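Local structure of Lic11098 (Leptospira interrogans serogroup Icterohaemorrhagiae serovar copenhageni, 4U08) at residues A[209-212]-A[213-216]; A[357-360]-A[361-364]. The protein is of unknown function but, as a leucine-rich repeat solenoid from a human pathogen, may act as a virulence factor, possibly through binding to other proteins. All blocks are in the same frame, centred on the assembly; numbering follows the deposited sequence.

Interaction 1: residues A[209-212]-A[213-216]; sequences LHLR and NNQL. With ZN (zinc ion), chain F.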
ATOM      1  N   LEU A 209       4.231  -1.419   3.968  1.00 27.20           N
ATOM      2  CA  LEU A 209       5.097  -0.412   3.367  1.00 26.82           C
ATOM      3  C   LEU A 209       4.851  -0.387   1.857  1.00 31.77           C
ATOM      4  O   LEU A 209       5.176  -1.360   1.169  1.00 31.16           O
ATOM      5  CB  LEU A 209       6.583  -0.726   3.708  1.00 26.22           C
ATOM      6  CG  LEU A 209       7.698   0.212   3.145  1.00 29.45           C
ATOM      7  CD1 LEU A 209       7.405   1.710   3.449  1.00 28.80           C
ATOM      8  CD2 LEU A 209       9.060  -0.157   3.710  1.00 29.25           C
ATOM      9  N   HIS A 210       4.228   0.698   1.359  1.00 28.60           N
ATOM     10  CA  HIS A 210       3.899   0.915  -0.044  1.00 29.53           C
ATOM     11  C   HIS A 210       4.948   1.814  -0.665  1.00 32.55           C
ATOM     12  O   HIS A 210       5.056   2.985  -0.289  1.00 31.49           O
ATOM     13  CB  HIS A 210       2.500   1.540  -0.163  1.00 32.19           C
ATOM     14  CG  HIS A 210       1.389   0.554   0.064  1.00 38.27           C
ATOM     15  ND1 HIS A 210       0.080   0.911  -0.098  1.00 41.83           N
ATOM     16  CD2 HIS A 210       1.439  -0.750   0.430  1.00 41.42           C
ATOM     17  CE1 HIS A 210      -0.635  -0.168   0.186  1.00 41.76           C
ATOM     18  NE2 HIS A 210       0.144  -1.194   0.502  1.00 41.77           N
ATOM     19  N   LEU A 211       5.777   1.252  -1.539  1.00 27.69           N
ATOM     20  CA  LEU A 211       6.863   1.983  -2.200  1.00 26.85           C
ATOM     21  C   LEU A 211       6.821   1.842  -3.712  1.00 31.99           C
ATOM     22  O   LEU A 211       7.846   2.015  -4.381  1.00 32.92           O
ATOM     23  CB  LEU A 211       8.213   1.495  -1.679  1.00 26.25           C
ATOM     24  CG  LEU A 211       8.651   2.056  -0.323  1.00 29.98           C
ATOM     25  CD1 LEU A 211       9.776   1.252   0.227  1.00 29.24           C
ATOM     26  CD2 LEU A 211       9.092   3.498  -0.461  1.00 31.67           C
ATOM     27  N   ARG A 212       5.640   1.530  -4.252  1.00 30.93           N
ATOM     28  CA  ARG A 212       5.470   1.298  -5.682  1.00 31.12           C
ATOM     29  C   ARG A 212       5.745   2.542  -6.485  1.00 35.73           C
ATOM     30  O   ARG A 212       5.385   3.637  -6.067  1.00 36.60           O
ATOM     31  CB  ARG A 212       4.044   0.816  -5.983  1.00 29.86           C
ATOM     32  CG  ARG A 212       3.728  -0.547  -5.355  1.00 35.10           C
ATOM     33  CD  ARG A 212       2.245  -0.832  -5.447  1.00 46.65           C
ATOM     34  NE  ARG A 212       1.496  -0.178  -4.372  1.00 51.62           N
ATOM     35  CZ  ARG A 212       0.181  -0.277  -4.214  1.00 68.07           C
ATOM     36  NH1 ARG A 212      -0.541  -1.008  -5.051  1.00 62.72           N
ATOM     37  NH2 ARG A 212      -0.421   0.348  -3.212  1.00 56.70           N
ATOM     38  N   ASN A 213       6.314   2.368  -7.671  1.00 32.30           N
ATOM     39  CA  ASN A 213       6.518   3.461  -8.608  1.00 33.18           C
ATOM     40  C   ASN A 213       7.419   4.579  -8.050  1.00 37.09           C
ATOM     41  O   ASN A 213       7.067   5.749  -8.083  1.00 38.95           O
ATOM     42  CB  ASN A 213       5.160   4.011  -9.131  1.00 36.64           C
ATOM     43  CG  ASN A 213       5.074   4.167 -10.626  1.00 60.28           C
ATOM     44  OD1 ASN A 213       3.989   4.107 -11.200  1.00 65.10           O
ATOM     45  ND2 ASN A 213       6.194   4.439 -11.280  1.00 47.97           N
ATOM     46  N   ASN A 214       8.573   4.202  -7.540  1.00 33.39           N
ATOM     47  CA  ASN A 214       9.578   5.165  -7.087  1.00 32.84           C
ATOM     48  C   ASN A 214      10.828   4.934  -7.941  1.00 35.54           C
ATOM     49  O   ASN A 214      10.711   4.323  -9.010  1.00 34.40           O
ATOM     50  CB  ASN A 214       9.824   5.049  -5.571  1.00 29.46           C
ATOM     51  CG  ASN A 214       8.783   5.791  -4.791  1.00 35.76           C
ATOM     52  OD1 ASN A 214       8.813   7.013  -4.714  1.00 35.86           O
ATOM     53  ND2 ASN A 214       7.819   5.086  -4.216  1.00 29.81           N
ATOM     54  N   GLN A 215      11.998   5.403  -7.505  1.00 33.37           N
ATOM     55  CA  GLN A 215      13.238   5.244  -8.272  1.00 34.48           C
ATOM     56  C   GLN A 215      14.324   4.576  -7.452  1.00 36.29           C
ATOM     57  O   GLN A 215      15.501   4.894  -7.620  1.00 35.65           O
ATOM     58  CB  GLN A 215      13.700   6.620  -8.816  1.00 36.52           C
ATOM     59  CG  GLN A 215      12.785   7.162  -9.926  1.00 51.74           C
ATOM     60  CD  GLN A 215      12.891   8.658 -10.126  1.00 84.52           C
ATOM     61  OE1 GLN A 215      13.958   9.278  -9.980  1.00 80.53           O
ATOM     62  NE2 GLN A 215      11.785   9.271 -10.531  1.00 79.73           N
ATOM     63  N   LEU A 216      13.940   3.618  -6.566  1.00 31.42           N
ATOM     64  CA  LEU A 216      14.896   2.914  -5.713  1.00 30.34           C
ATOM     65  C   LEU A 216      15.795   1.970  -6.480  1.00 35.47           C
ATOM     66  O   LEU A 216      15.298   1.165  -7.257  1.00 34.81           O
ATOM     67  CB  LEU A 216      14.164   2.132  -4.594  1.00 30.05           C
ATOM     68  CG  LEU A 216      13.323   2.966  -3.623  1.00 33.47           C
ATOM     69  CD1 LEU A 216      12.434   2.041  -2.761  1.00 34.85           C
ATOM     70  CD2 LEU A 216      14.230   3.813  -2.720  1.00 34.24           C
TER
HETATM   71 ZN    ZN F 504      -0.642   3.014  -0.388  1.00 78.55          ZN
HETATM   72  O   HOH W   1       0.852   4.573  -0.959  1.00 26.77           O

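Interaction 2: residues A[357-360]-A[361-364]; sequences LPEE and IKQL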
ATOM      1  N   LEU A 357       8.120 -32.816 -21.081  1.00 32.10           N
ATOM      2  CA  LEU A 357       7.624 -32.622 -19.712  1.00 32.74           C
ATOM      3  C   LEU A 357       7.946 -33.869 -18.903  1.00 37.97           C
ATOM      4  O   LEU A 357       7.834 -34.972 -19.444  1.00 37.13           O
ATOM      5  CB  LEU A 357       6.105 -32.359 -19.665  1.00 32.44           C
ATOM      6  CG  LEU A 357       5.630 -31.035 -20.289  1.00 35.71           C
ATOM      7  CD1 LEU A 357       4.128 -30.950 -20.271  1.00 35.99           C
ATOM      8  CD2 LEU A 357       6.229 -29.830 -19.577  1.00 34.42           C
ATOM      9  N   PRO A 358       8.346 -33.754 -17.619  1.00 34.46           N
ATOM     10  CA  PRO A 358       8.637 -34.974 -16.860  1.00 32.85           C
ATOM     11  C   PRO A 358       7.370 -35.803 -16.692  1.00 35.61           C
ATOM     12  O   PRO A 358       6.268 -35.245 -16.616  1.00 32.47           O
ATOM     13  CB  PRO A 358       9.166 -34.444 -15.533  1.00 35.02           C
ATOM     14  CG  PRO A 358       8.621 -33.050 -15.422  1.00 38.89           C
ATOM     15  CD  PRO A 358       8.581 -32.533 -16.809  1.00 35.32           C
ATOM     16  N   GLU A 359       7.516 -37.127 -16.693  1.00 32.11           N
ATOM     17  CA  GLU A 359       6.378 -38.043 -16.508  1.00 33.65           C
ATOM     18  C   GLU A 359       5.661 -37.760 -15.170  1.00 37.65           C
ATOM     19  O   GLU A 359       4.434 -37.873 -15.103  1.00 37.50           O
ATOM     20  CB  GLU A 359       6.855 -39.509 -16.559  1.00 35.54           C
ATOM     21  CG  GLU A 359       5.728 -40.537 -16.453  1.00 50.42           C
ATOM     22  CD  GLU A 359       4.624 -40.516 -17.503  1.00 72.98           C
ATOM     23  OE1 GLU A 359       3.551 -41.098 -17.227  1.00 62.47           O
ATOM     24  OE2 GLU A 359       4.855 -39.998 -18.621  1.00 72.24           O
ATOM     25  N   GLU A 360       6.436 -37.326 -14.146  1.00 34.21           N
ATOM     26  CA  GLU A 360       5.979 -36.957 -12.801  1.00 33.60           C
ATOM     27  C   GLU A 360       4.881 -35.880 -12.772  1.00 36.58           C
ATOM     28  O   GLU A 360       4.291 -35.678 -11.713  1.00 35.85           O
ATOM     29  CB  GLU A 360       7.164 -36.552 -11.913  1.00 35.10           C
ATOM     30  CG  GLU A 360       8.098 -37.696 -11.542  1.00 42.47           C
ATOM     31  CD  GLU A 360       9.189 -38.049 -12.541  1.00 54.29           C
ATOM     32  OE1 GLU A 360       9.212 -37.466 -13.650  1.00 44.47           O
ATOM     33  OE2 GLU A 360      10.044 -38.899 -12.200  1.00 51.75           O
ATOM     34  N   ILE A 361       4.598 -35.200 -13.912  1.00 33.97           N
ATOM     35  CA  ILE A 361       3.519 -34.214 -14.051  1.00 34.36           C
ATOM     36  C   ILE A 361       2.143 -34.868 -13.812  1.00 38.03           C
ATOM     37  O   ILE A 361       1.214 -34.201 -13.344  1.00 34.56           O
ATOM     38  CB  ILE A 361       3.595 -33.408 -15.389  1.00 38.57           C
ATOM     39  CG1 ILE A 361       2.863 -32.062 -15.273  1.00 39.98           C
ATOM     40  CG2 ILE A 361       3.110 -34.227 -16.616  1.00 40.01           C
ATOM     41  CD1 ILE A 361       3.404 -30.959 -16.163  1.00 48.53           C
ATOM     42  N   LYS A 362       2.030 -36.183 -14.111  1.00 36.72           N
ATOM     43  CA  LYS A 362       0.813 -36.970 -13.893  1.00 36.85           C
ATOM     44  C   LYS A 362       0.427 -37.033 -12.410  1.00 39.78           C
ATOM     45  O   LYS A 362      -0.720 -37.306 -12.100  1.00 39.41           O
ATOM     46  CB  LYS A 362       0.946 -38.378 -14.496  1.00 40.41           C
ATOM     47  CG  LYS A 362       1.806 -39.358 -13.703  1.00 52.86           C
ATOM     48  CD  LYS A 362       1.803 -40.720 -14.402  1.00 62.40           C
ATOM     49  CE  LYS A 362       2.838 -41.677 -13.861  1.00 68.14           C
ATOM     50  NZ  LYS A 362       3.281 -42.645 -14.905  1.00 78.70           N
ATOM     51  N   GLN A 363       1.374 -36.748 -11.499  1.00 36.42           N
ATOM     52  CA  GLN A 363       1.153 -36.725 -10.049  1.00 34.70           C
ATOM     53  C   GLN A 363       0.444 -35.432  -9.584  1.00 37.87           C
ATOM     54  O   GLN A 363       0.075 -35.329  -8.414  1.00 38.48           O
ATOM     55  CB  GLN A 363       2.494 -36.878  -9.309  1.00 35.67           C
ATOM     56  CG  GLN A 363       3.288 -38.142  -9.657  1.00 48.35           C
ATOM     57  CD  GLN A 363       4.732 -38.121  -9.170  1.00 77.26           C
ATOM     58  OE1 GLN A 363       5.205 -37.185  -8.502  1.00 69.42           O
ATOM     59  NE2 GLN A 363       5.481 -39.166  -9.502  1.00 73.19           N
ATOM     60  N   LEU A 364       0.260 -34.447 -10.491  1.00 33.34           N
ATOM     61  CA  LEU A 364      -0.379 -33.156 -10.183  1.00 33.22           C
ATOM     62  C   LEU A 364      -1.906 -33.276 -10.287  1.00 38.05           C
ATOM     63  O   LEU A 364      -2.537 -32.663 -11.150  1.00 35.12           O
ATOM     64  CB  LEU A 364       0.199 -32.022 -11.089  1.00 32.60           C
ATOM     65  CG  LEU A 364       1.691 -31.703 -10.922  1.00 34.77           C
ATOM     66  CD1 LEU A 364       2.078 -30.480 -11.745  1.00 34.83           C
ATOM     67  CD2 LEU A 364       2.052 -31.460  -9.464  1.00 37.48           C
TER

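Interaction 1: residues A[209-212]-A[213-216]
N214 and L211 close the turn of a leucine-rich repeat that carries its consensus asparagine, the bend that follows strand 208-210 as the chain leaves the strand. The amide nitrogen ND2 of N214 donates to the backbone O of L211 at 3.1 Å, with an almost straight N-H (178°). It reaches that oxygen from above the carbonyl plane, 75° out of it, while the oxygen itself lies in the plane of the N214 amide. CB of N214 already points toward 209-212, and with CG anti to the carbonyl carbon (chi1 -82°) the amide lies within the bend, beside L211 O.

Each end of this buried amide has further work next door: ND2 also donates to L188 O and OD1 accepts from L193 N, both in the preceding turn of the solenoid, whereas L211 O takes a second bond from N237 ND2 in the following one. On the core side, L211 and L216 turn inward, and their chains cross at about a right angle with CD1 of L211 4.1 Å from CD1 of L216.

The concave face at the end of the strand is polar. H210 ND1 binds a zinc ion at 2.2 Å, and water 1 lies on the same metal, also at 2.2 Å and in the plane of the imidazole. R212 folds back over one face of that ring: its NH2 is 3.1 Å above the plane, displaced toward the rim, and 3.9 Å from the zinc. NH2 also forms a salt bridge with D189, whose carboxylate probably eases the placing of a guanidinium so near a metal ion.

Leucines facing the core around a buried asparagine that bonds from turn to turn are the signature of the LxxLxLxxNxL repeat.

Interaction 2: residues A[357-360]-A[361-364]
Three backbone bonds of the i to i+3 kind wind P358 to Q363 into a short 3-10 turn. I361 N donates to P358 O at 3.2 Å, K362 N to E359 O at 3.1 Å, and Q363 N to E360 O at 3.1 Å; L364 N continues the series by bonding to I361 O.

A salt bridge spans one turn of this coil: NZ of K362 lies 2.8 Å from OE1 of E359, at its anti lone pair, the one away from OE2. The lysine leaves its backbone with CG wedged between N and the carbonyl carbon (chi1 76°) and then runs out extended, its CG resting 3.3 Å from E359 O. OE2 of the same carboxylate forms a salt bridge with R384, so E359 is held by two basic residues, K362 and R384, and links the turn to helix 379-388.

A further polar pair packs without bonding: E360 and Q363 run side by side in the same direction, NE2 of Q363 3.6 Å from CG of E360, with carboxylate and amide planes 80° apart.

The apolar contact is between two methyls, CD1 of L357 meeting CD1 of I361 at 4.2 Å. I361 is buried, while L357 packs at the partly exposed margin, against L334 of the turn before and I385 of the closing helix.

Coiled into 3-10 turns, with its isoleucine buried and its charged side chains at the surface, the arrangement matches the LPxxI segment that recurs through this solenoid, between one strand and the next, on the convex side.

Interaction 1 and interaction 2 sample different corners of the repeating coil, in separate turns of one solenoid: their centres are 40 Å apart and they do not touch. Residues 209-216 lie near the middle of the chain, where a strand gives way to its turn, and their touching residues are mostly buried; residues 357-364 lie near the C-terminal end, on a partly buried 3-10 stretch between two strands. The chemistry follows place. In interaction 1 a side-chain amide satisfies backbone groups, with zinc at its polar edge; in interaction 2 the backbone satisfies itself and a salt bridge decorates the outside. Aliphatic methyls meet in both, more deeply buried in interaction 1.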